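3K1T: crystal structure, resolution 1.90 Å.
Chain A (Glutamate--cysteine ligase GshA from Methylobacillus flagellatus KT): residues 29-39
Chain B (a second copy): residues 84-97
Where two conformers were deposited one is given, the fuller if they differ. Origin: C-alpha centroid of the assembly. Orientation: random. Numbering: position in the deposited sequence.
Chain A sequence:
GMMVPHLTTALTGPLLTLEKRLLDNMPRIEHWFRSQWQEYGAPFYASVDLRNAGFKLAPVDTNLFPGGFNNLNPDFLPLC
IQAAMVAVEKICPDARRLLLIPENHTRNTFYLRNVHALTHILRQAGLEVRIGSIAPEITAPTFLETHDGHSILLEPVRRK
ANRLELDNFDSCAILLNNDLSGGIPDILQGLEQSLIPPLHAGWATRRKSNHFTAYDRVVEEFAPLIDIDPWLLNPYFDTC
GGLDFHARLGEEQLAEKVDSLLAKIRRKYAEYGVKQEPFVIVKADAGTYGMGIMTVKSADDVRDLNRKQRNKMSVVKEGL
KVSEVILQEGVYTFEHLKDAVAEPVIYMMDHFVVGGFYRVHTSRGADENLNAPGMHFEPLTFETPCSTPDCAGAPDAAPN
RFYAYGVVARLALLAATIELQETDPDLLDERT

Chain A 29-39: IEHWFRSQWQE
Chain B (84-97) AMVAVEKICPDARR

Chain A 29-39 is helical throughout and belongs to a longer helix. Chain B 84-91 is the last part of a helix. Cys92(B), at phi/psi -143/67, leaves it, and a type I turn runs from Cys92(B) to Ala95(B), closed by Ala95(B) N to Cys92(B) O at 3.1 Å. The two helix axes come within 11.8 Å, with 59° between their N-to-C directions (signed crossing angle -59°). Side chains and waters carry the contact. In the register, His31(A) lies beside Arg96(B), CA to CA 6.3 Å, and Arg34(A) beside Glu89(B), CA to CA 7.4 Å. The two stretches bury 529 Å² between them, both sides summed.

Glu30(A), His31(A), Arg34(A) and Gln38(A) point toward chain B. Their spacing, 30, 31, 34 and 38, keeps them on one side of the helix.

His31(A) has chi1 t (177°) and chi2 -98°. This sets its ring edge against the turn. His31(A) NE2 gives a weak hydrogen bond to Asp94(B) O at 3.3 Å, with an N-H...acceptor angle of only 132°. Water 1 also links these two atoms, 3.0 Å from His31(A) NE2 and 3.1 Å from Asp94(B) O. Ala95(B) O lies at the same ring edge, 3.5 Å from His31(A) CD2. Arg96(B), m/t/t with chi4 86°, extends across one face of the ring. Arg96(B) CG sits 3.7 Å from the centroid of the His31(A) ring, 15° off the normal, a CH-pi contact. Further out, Arg96(B) CZ is 3.4 Å from His31(A) CE1, which lies over a face of the guanidinium.

Arg34(A) is m/t/m with chi4 -91°. Arg34(A) CD packs on the aliphatic part of Glu89(B), 3.8 Å from Glu89(B) CG. Val88(B), chi1 t, puts CG1 over one face of the guanidinium, 3.9 Å from Arg34(A) NE. Met85(B), a selenomethionine, lies at the guanidinium edge, its CG 4.0 Å from Arg34(A) NH1. Its m/t/t chain starts sideways, but its end approaches chain A, with Met85(B) CE 3.5 Å from Glu30(A) OE1. Glu30(A) is m/m with chi3 -18°.

Two waters join the guanidinium to backbone carbonyls. Water 3 accepts from Arg34(A) NE at 2.9 Å and lies 2.6 Å from Pro93(B) O. Water 2 accepts from Arg34(A) NH2 at 2.5 Å and lies 2.7 Å from Ala95(B) O.

Ser35(A), chi1 m, points sideways. Ser35(A) OG is hydrogen-bonded to water 4 at 2.9 Å.

Gln38(A), m/t with chi3 -127°, reaches the turn near Pro93(B) and Asp94(B). Its amide is probably turned over in the model. Asp94(B) is m with chi2 -48°, so its carboxylate end comes nearer chain A.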

# COMPACT_ATOMS: atom_id res chain seq x y z
N ILE A 29 -10.41 -8.71 14.16
CA ILE A 29 -11.06 -7.80 13.23
C ILE A 29 -10.39 -7.81 11.85
O ILE A 29 -11.07 -7.92 10.82
CB ILE A 29 -11.12 -6.37 13.80
CG1 ILE A 29 -12.12 -6.32 14.99
CG2 ILE A 29 -11.46 -5.29 12.69
CD1 ILE A 29 -11.89 -5.09 15.88
N GLU A 30 -9.07 -7.69 11.81
CA GLU A 30 -8.37 -7.65 10.54
C GLU A 30 -8.47 -9.01 9.79
O GLU A 30 -8.66 -9.05 8.55
CB GLU A 30 -6.92 -7.22 10.73
CG GLU A 30 -6.81 -5.81 11.31
CD GLU A 30 -7.40 -4.72 10.42
OE1 GLU A 30 -7.61 -4.93 9.20
OE2 GLU A 30 -7.67 -3.62 10.96
N HIS A 31 -8.40 -10.11 10.53
CA HIS A 31 -8.64 -11.43 9.94
C HIS A 31 -10.05 -11.54 9.39
O HIS A 31 -10.26 -12.02 8.27
CB HIS A 31 -8.41 -12.53 10.99
CG HIS A 31 -8.71 -13.89 10.47
ND1 HIS A 31 -9.91 -14.52 10.69
CD2 HIS A 31 -8.00 -14.69 9.64
CE1 HIS A 31 -9.90 -15.70 10.08
NE2 HIS A 31 -8.75 -15.83 9.44
N TRP A 32 -11.03 -11.01 10.13
CA TRP A 32 -12.42 -11.04 9.65
C TRP A 32 -12.57 -10.24 8.35
O TRP A 32 -13.18 -10.72 7.39
CB TRP A 32 -13.36 -10.53 10.75
CG TRP A 32 -14.81 -10.53 10.38
CD1 TRP A 32 -15.69 -11.56 10.54
CD2 TRP A 32 -15.56 -9.44 9.84
NE1 TRP A 32 -16.93 -11.19 10.12
CE2 TRP A 32 -16.89 -9.89 9.67
CE3 TRP A 32 -15.24 -8.14 9.46
CZ2 TRP A 32 -17.90 -9.09 9.16
CZ3 TRP A 32 -16.24 -7.33 8.98
CH2 TRP A 32 -17.57 -7.81 8.83
N PHE A 33 -12.00 -9.04 8.29
CA PHE A 33 -12.10 -8.26 7.06
C PHE A 33 -11.46 -9.01 5.90
O PHE A 33 -12.03 -9.06 4.80
CB PHE A 33 -11.40 -6.90 7.21
CG PHE A 33 -12.28 -5.79 7.78
CD1 PHE A 33 -13.42 -5.37 7.11
CD2 PHE A 33 -11.93 -5.17 8.98
CE1 PHE A 33 -14.21 -4.36 7.61
CE2 PHE A 33 -12.72 -4.13 9.48
CZ PHE A 33 -13.86 -3.74 8.78
N ARG A 34 -10.28 -9.60 6.11
CA ARG A 34 -9.67 -10.38 5.03
C ARG A 34 -10.58 -11.50 4.53
O ARG A 34 -10.67 -11.69 3.30
CB ARG A 34 -8.29 -10.94 5.41
CG ARG A 34 -7.21 -9.87 5.28
CD ARG A 34 -5.82 -10.49 5.49
NE ARG A 34 -5.48 -10.74 6.87
CZ ARG A 34 -4.83 -9.85 7.63
NH1 ARG A 34 -4.48 -8.65 7.16
NH2 ARG A 34 -4.54 -10.17 8.86
N SER A 35 -11.26 -12.22 5.44
CA SER A 35 -12.23 -13.22 5.00
C SER A 35 -13.34 -12.59 4.15
O SER A 35 -13.74 -13.17 3.14
CB SER A 35 -12.86 -13.96 6.18
OG SER A 35 -11.83 -14.60 6.88
N GLN A 36 -13.81 -11.40 4.54
CA GLN A 36 -14.88 -10.73 3.77
C GLN A 36 -14.44 -10.33 2.37
O GLN A 36 -15.18 -10.56 1.38
CB GLN A 36 -15.47 -9.52 4.52
CG GLN A 36 -15.95 -9.85 5.96
CD GLN A 36 -16.87 -11.02 6.01
OE1 GLN A 36 -17.88 -11.04 5.32
NE2 GLN A 36 -16.52 -12.03 6.81
N TRP A 37 -13.25 -9.76 2.25
CA TRP A 37 -12.77 -9.31 0.94
C TRP A 37 -12.50 -10.51 0.01
O TRP A 37 -12.69 -10.37 -1.20
CB TRP A 37 -11.50 -8.44 1.04
CG TRP A 37 -11.60 -7.28 2.03
CD1 TRP A 37 -10.73 -7.00 3.05
CD2 TRP A 37 -12.60 -6.27 2.07
NE1 TRP A 37 -11.16 -5.90 3.73
CE2 TRP A 37 -12.31 -5.44 3.17
CE3 TRP A 37 -13.75 -6.03 1.33
CZ2 TRP A 37 -13.10 -4.36 3.51
CZ3 TRP A 37 -14.53 -4.91 1.65
CH2 TRP A 37 -14.20 -4.11 2.75
N GLN A 38 -12.12 -11.67 0.55
CA GLN A 38 -11.93 -12.87 -0.27
C GLN A 38 -13.24 -13.29 -0.92
O GLN A 38 -13.26 -13.78 -2.05
CB GLN A 38 -11.40 -14.07 0.54
CG GLN A 38 -9.97 -13.93 1.03
CD GLN A 38 -9.48 -15.11 1.88
OE1 GLN A 38 -8.99 -14.94 3.02
NE2 GLN A 38 -9.56 -16.31 1.31
N GLU A 39 -14.34 -13.12 -0.19
CA GLU A 39 -15.66 -13.44 -0.71
C GLU A 39 -16.24 -12.38 -1.65
O GLU A 39 -16.82 -12.73 -2.68
CB GLU A 39 -16.62 -13.70 0.45
CG GLU A 39 -18.05 -13.89 0.00
CD GLU A 39 -18.95 -14.55 1.04
OE1 GLU A 39 -18.54 -14.71 2.21
OE2 GLU A 39 -20.10 -14.91 0.65
N ALA B 84 2.60 -5.04 3.74
CA ALA B 84 2.63 -6.29 4.51
C ALA B 84 1.24 -6.95 4.46
O ALA B 84 1.15 -8.16 4.32
CB ALA B 84 3.02 -6.03 5.97
N MSE B 85 0.18 -6.17 4.54
CA MSE B 85 -1.18 -6.74 4.37
C MSE B 85 -1.42 -7.39 3.01
O MSE B 85 -2.00 -8.48 2.93
CB MSE B 85 -2.28 -5.71 4.63
CG MSE B 85 -2.41 -5.40 6.07
SE MSE B 85 -3.73 -3.96 6.33
CE MSE B 85 -4.31 -4.50 8.15
N VAL B 86 -0.94 -6.76 1.96
CA VAL B 86 -0.98 -7.37 0.61
C VAL B 86 -0.21 -8.69 0.60
O VAL B 86 -0.71 -9.69 0.10
CB VAL B 86 -0.40 -6.38 -0.45
CG1 VAL B 86 -0.27 -7.06 -1.84
CG2 VAL B 86 -1.30 -5.12 -0.54
N ALA B 87 1.01 -8.70 1.15
CA ALA B 87 1.82 -9.92 1.23
C ALA B 87 1.08 -11.03 1.98
O ALA B 87 1.01 -12.17 1.50
CB ALA B 87 3.18 -9.64 1.91
N VAL B 88 0.51 -10.72 3.14
CA VAL B 88 -0.32 -11.69 3.86
C VAL B 88 -1.46 -12.25 3.00
O VAL B 88 -1.69 -13.46 2.98
CB VAL B 88 -0.86 -11.08 5.15
CG1 VAL B 88 -1.99 -11.97 5.79
CG2 VAL B 88 0.30 -10.80 6.12
N GLU B 89 -2.19 -11.38 2.31
CA GLU B 89 -3.29 -11.81 1.46
C GLU B 89 -2.88 -12.69 0.28
O GLU B 89 -3.68 -13.51 -0.15
CB GLU B 89 -4.06 -10.61 0.90
CG GLU B 89 -4.81 -9.82 1.94
CD GLU B 89 -5.35 -8.50 1.39
OE1 GLU B 89 -5.53 -8.41 0.15
OE2 GLU B 89 -5.58 -7.57 2.21
N LYS B 90 -1.65 -12.54 -0.24
CA LYS B 90 -1.17 -13.34 -1.37
C LYS B 90 -0.51 -14.64 -0.91
O LYS B 90 -0.66 -15.67 -1.56
CB LYS B 90 -0.15 -12.57 -2.22
CG LYS B 90 -0.80 -11.49 -3.04
CD LYS B 90 0.16 -10.73 -3.89
CE LYS B 90 -0.60 -9.60 -4.57
NZ LYS B 90 0.30 -8.68 -5.24
N ILE B 91 0.21 -14.58 0.19
CA ILE B 91 1.10 -15.68 0.60
C ILE B 91 0.52 -16.53 1.72
O ILE B 91 0.78 -17.73 1.78
CB ILE B 91 2.48 -15.15 1.06
CG1 ILE B 91 3.19 -14.38 -0.08
CG2 ILE B 91 3.37 -16.29 1.58
CD1 ILE B 91 3.41 -15.21 -1.37
N CYS B 92 -0.22 -15.93 2.64
CA CYS B 92 -0.86 -16.72 3.70
C CYS B 92 -2.26 -16.15 4.04
O CYS B 92 -2.50 -15.64 5.14
CB CYS B 92 0.06 -16.84 4.93
SG CYS B 92 0.71 -15.30 5.57
N PRO B 93 -3.20 -16.25 3.08
CA PRO B 93 -4.42 -15.45 3.14
C PRO B 93 -5.29 -15.67 4.34
O PRO B 93 -6.01 -14.75 4.74
CB PRO B 93 -5.17 -15.83 1.84
CG PRO B 93 -4.51 -17.03 1.32
CD PRO B 93 -3.08 -16.96 1.79
N ASP B 94 -5.25 -16.88 4.90
CA ASP B 94 -6.16 -17.26 5.95
C ASP B 94 -5.50 -17.25 7.33
O ASP B 94 -6.14 -17.59 8.33
CB ASP B 94 -6.69 -18.65 5.64
CG ASP B 94 -7.43 -18.69 4.30
OD1 ASP B 94 -8.28 -17.78 4.07
OD2 ASP B 94 -7.14 -19.61 3.48
N ALA B 95 -4.23 -16.85 7.37
CA ALA B 95 -3.45 -16.83 8.59
C ALA B 95 -4.06 -15.91 9.64
O ALA B 95 -4.49 -14.82 9.37
CB ALA B 95 -1.99 -16.43 8.31
N ARG B 96 -4.16 -16.42 10.86
CA ARG B 96 -4.45 -15.60 12.01
C ARG B 96 -3.16 -15.34 12.79
O ARG B 96 -3.01 -14.27 13.37
CB ARG B 96 -5.41 -16.32 12.97
CG ARG B 96 -6.80 -16.55 12.45
CD ARG B 96 -7.62 -17.29 13.50
NE ARG B 96 -9.06 -17.26 13.25
CZ ARG B 96 -9.72 -18.12 12.47
NH1 ARG B 96 -9.08 -19.09 11.81
NH2 ARG B 96 -11.04 -18.00 12.32
N ARG B 97 -2.30 -16.36 12.85
CA ARG B 97 -1.12 -16.36 13.71
C ARG B 97 0.14 -16.59 12.87
O ARG B 97 0.11 -17.35 11.91
CB ARG B 97 -1.23 -17.47 14.75
CG ARG B 97 -2.32 -17.25 15.80
CD ARG B 97 -2.51 -18.45 16.71
NE ARG B 97 -3.19 -19.55 16.02
CZ ARG B 97 -4.51 -19.63 15.81
NH1 ARG B 97 -5.34 -18.66 16.20
NH2 ARG B 97 -5.02 -20.68 15.17
O HOH W 1 -9.09 -18.45 8.03
O HOH W 2 -5.13 -12.30 10.01
O HOH W 3 -6.15 -13.55 7.09
O HOH W 4 -8.95 -14.36 6.43